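Local coordinates for Lmo2125 protein (Listeria monocytogenes serovar 1/2a, PDB 5TU0) that binds maltose, probably as the lipid-anchored solute-binding component of a bacterial sugar-uptake system, at residues Ala158-Phe163 against Ile199-Lys204. The protein carries 2 engineered substitutions. Sequence-based numbering, arbitrary orientation.
Sequences AKWTDF and ITYATK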
loop_
_atom_site.group_PDB
_atom_site.type_symbol
_atom_site.label_atom_id
_atom_site.label_comp_id
_atom_site.label_asym_id
_atom_site.label_seq_id
_atom_site.Cartn_x
_atom_site.Cartn_y
_atom_site.Cartn_z
ATOM N N ALA A 158 -4.226 -4.440 15.811
ATOM C CA ALA A 158 -4.354 -4.072 14.376
ATOM C C ALA A 158 -5.454 -3.020 14.249
ATOM O O ALA A 158 -6.507 -3.137 14.879
ATOM C CB ALA A 158 -4.665 -5.285 13.526
ATOM N N LYS A 159 -5.211 -1.994 13.431
ATOM C CA LYS A 159 -6.170 -0.903 13.256
ATOM C C LYS A 159 -7.332 -1.337 12.352
ATOM O O LYS A 159 -7.562 -0.766 11.258
ATOM C CB LYS A 159 -5.450 0.319 12.680
ATOM C CG LYS A 159 -6.232 1.618 12.777
ATOM C CD LYS A 159 -5.644 2.697 11.877
ATOM C CE LYS A 159 -6.487 3.960 11.914
ATOM N NZ LYS A 159 -6.087 4.923 10.849
ATOM N N TRP A 160 -8.096 -2.315 12.817
ATOM C CA TRP A 160 -9.155 -2.855 11.993
ATOM C C TRP A 160 -10.384 -1.964 11.738
ATOM O O TRP A 160 -11.216 -2.324 10.907
ATOM C CB TRP A 160 -9.548 -4.278 12.414
ATOM C CG TRP A 160 -8.521 -5.343 12.042
ATOM C CD1 TRP A 160 -7.601 -5.301 11.020
ATOM C CD2 TRP A 160 -8.436 -6.662 12.589
ATOM N NE1 TRP A 160 -6.908 -6.481 10.951
ATOM C CE2 TRP A 160 -7.404 -7.337 11.900
ATOM C CE3 TRP A 160 -9.110 -7.325 13.615
ATOM C CZ2 TRP A 160 -7.030 -8.647 12.215
ATOM C CZ3 TRP A 160 -8.735 -8.614 13.932
ATOM C CH2 TRP A 160 -7.707 -9.265 13.231
ATOM N N THR A 161 -10.476 -0.804 12.390
ATOM C CA THR A 161 -11.551 0.147 12.072
ATOM C C THR A 161 -11.256 0.814 10.724
ATOM O O THR A 161 -12.149 1.375 10.099
ATOM C CB THR A 161 -11.722 1.254 13.124
ATOM O OG1 THR A 161 -10.456 1.873 13.393
ATOM C CG2 THR A 161 -12.280 0.677 14.410
ATOM N N ASP A 162 -9.988 0.772 10.313
ATOM C CA ASP A 162 -9.534 1.361 9.059
ATOM C C ASP A 162 -9.593 0.263 7.982
ATOM O O ASP A 162 -8.864 -0.738 8.049
ATOM C CB ASP A 162 -8.109 1.905 9.251
ATOM C CG ASP A 162 -7.602 2.721 8.065
ATOM O OD1 ASP A 162 -7.941 2.413 6.909
ATOM O OD2 ASP A 162 -6.801 3.651 8.304
ATOM N N PHE A 163 -10.466 0.445 6.994
ATOM C CA PHE A 163 -10.615 -0.538 5.928
ATOM C C PHE A 163 -9.316 -0.833 5.196
ATOM O O PHE A 163 -9.126 -1.936 4.716
ATOM C CB PHE A 163 -11.686 -0.090 4.944
ATOM C CG PHE A 163 -11.939 -1.061 3.848
ATOM C CD1 PHE A 163 -12.473 -2.308 4.126
ATOM C CD2 PHE A 163 -11.713 -0.705 2.517
ATOM C CE1 PHE A 163 -12.732 -3.205 3.108
ATOM C CE2 PHE A 163 -11.972 -1.606 1.500
ATOM C CZ PHE A 163 -12.484 -2.848 1.800
ATOM N N ILE A 199 -15.399 -10.136 8.956
ATOM C CA ILE A 199 -15.948 -9.128 9.829
ATOM C C ILE A 199 -16.229 -9.761 11.199
ATOM O O ILE A 199 -15.913 -9.162 12.227
ATOM C CB ILE A 199 -17.224 -8.481 9.250
ATOM C CG1 ILE A 199 -16.909 -7.767 7.923
ATOM C CG2 ILE A 199 -17.778 -7.473 10.245
ATOM C CD1 ILE A 199 -18.145 -7.329 7.177
ATOM N N THR A 200 -16.788 -10.978 11.186
ATOM C CA THR A 200 -17.110 -11.713 12.418
ATOM C C THR A 200 -15.848 -11.984 13.240
ATOM O O THR A 200 -15.855 -11.799 14.452
ATOM C CB THR A 200 -17.858 -13.035 12.102
ATOM O OG1 THR A 200 -19.041 -12.739 11.354
ATOM C CG2 THR A 200 -18.263 -13.782 13.378
ATOM N N TYR A 201 -14.778 -12.420 12.577
ATOM C CA TYR A 201 -13.503 -12.662 13.244
ATOM C C TYR A 201 -12.946 -11.373 13.874
ATOM O O TYR A 201 -12.511 -11.365 15.047
ATOM C CB TYR A 201 -12.479 -13.280 12.291
ATOM C CG TYR A 201 -11.228 -13.656 12.999
ATOM C CD1 TYR A 201 -11.194 -14.782 13.841
ATOM C CD2 TYR A 201 -10.069 -12.879 12.883
ATOM C CE1 TYR A 201 -10.045 -15.120 14.520
ATOM C CE2 TYR A 201 -8.909 -13.222 13.569
ATOM C CZ TYR A 201 -8.900 -14.338 14.375
ATOM O OH TYR A 201 -7.746 -14.670 15.070
ATOM N N ALA A 202 -12.985 -10.286 13.123
ATOM C CA ALA A 202 -12.520 -8.987 13.642
ATOM C C ALA A 202 -13.306 -8.552 14.882
ATOM O O ALA A 202 -12.731 -8.058 15.853
ATOM C CB ALA A 202 -12.599 -7.906 12.564
ATOM N N THR A 203 -14.620 -8.758 14.836
ATOM C CA THR A 203 -15.498 -8.363 15.906
ATOM C C THR A 203 -15.127 -9.086 17.213
ATOM O O THR A 203 -15.248 -8.495 18.291
ATOM C CB THR A 203 -16.972 -8.586 15.488
ATOM O OG1 THR A 203 -17.260 -7.774 14.322
ATOM C CG2 THR A 203 -17.935 -8.203 16.581
ATOM N N LYS A 204 -14.662 -10.332 17.111
ATOM C CA LYS A 204 -14.255 -11.094 18.311
ATOM C C LYS A 204 -13.077 -10.390 18.999
ATOM O O LYS A 204 -13.039 -10.289 20.232
ATOM C CB LYS A 204 -13.867 -12.541 17.971
ATOM C CG LYS A 204 -14.939 -13.409 17.322
ATOM C CD LYS A 204 -16.123 -13.708 18.216
ATOM C CE LYS A 204 -17.083 -14.680 17.534
ATOM N NZ LYS A 204 -18.373 -14.782 18.285
#
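Trp160 reaches from the loop after strand 156-157 to helix 193-208 and meets Ala202 and Tyr201 with the six-membered part of its indole. Its CE3 lies 3.7 Å from the methyl CB of Ala202, and its CZ3 is 3.8 Å from Ala202 CA. Further along the ring, Trp160 CH2 approaches CE2 of Tyr201 at 4.1 Å. Both neighbours come to the indole at a slant. Tyr201 CG is anti to the backbone N (chi1 -174°), and the ring end comes nearer the indole than the direction of CB suggests. Ala158 CB sits 3.6 Å above the indole plane, offset toward the rim. Trp160 NE1, on the side of the indole farther from Ala202, bonds to Tyr267 OH, and the OH of Tyr201 bonds to Glu136 OE2 and Trp205 NE1. Trp205 also meets the Trp160 ring edge-to-face, and Leu169 of helix 163-172 touches both Trp160 and Ala202. On the loop, a type I turn from Lys159 to Asp162 carries the tryptophan. The contact thus joins the loop leading into helix 163-172 to helix 193-208 of this solute-binding protein, with Trp160 about 12 Å from the bound glucose unit. Between the two segments it is purely apolar, so it rests on shape and burial.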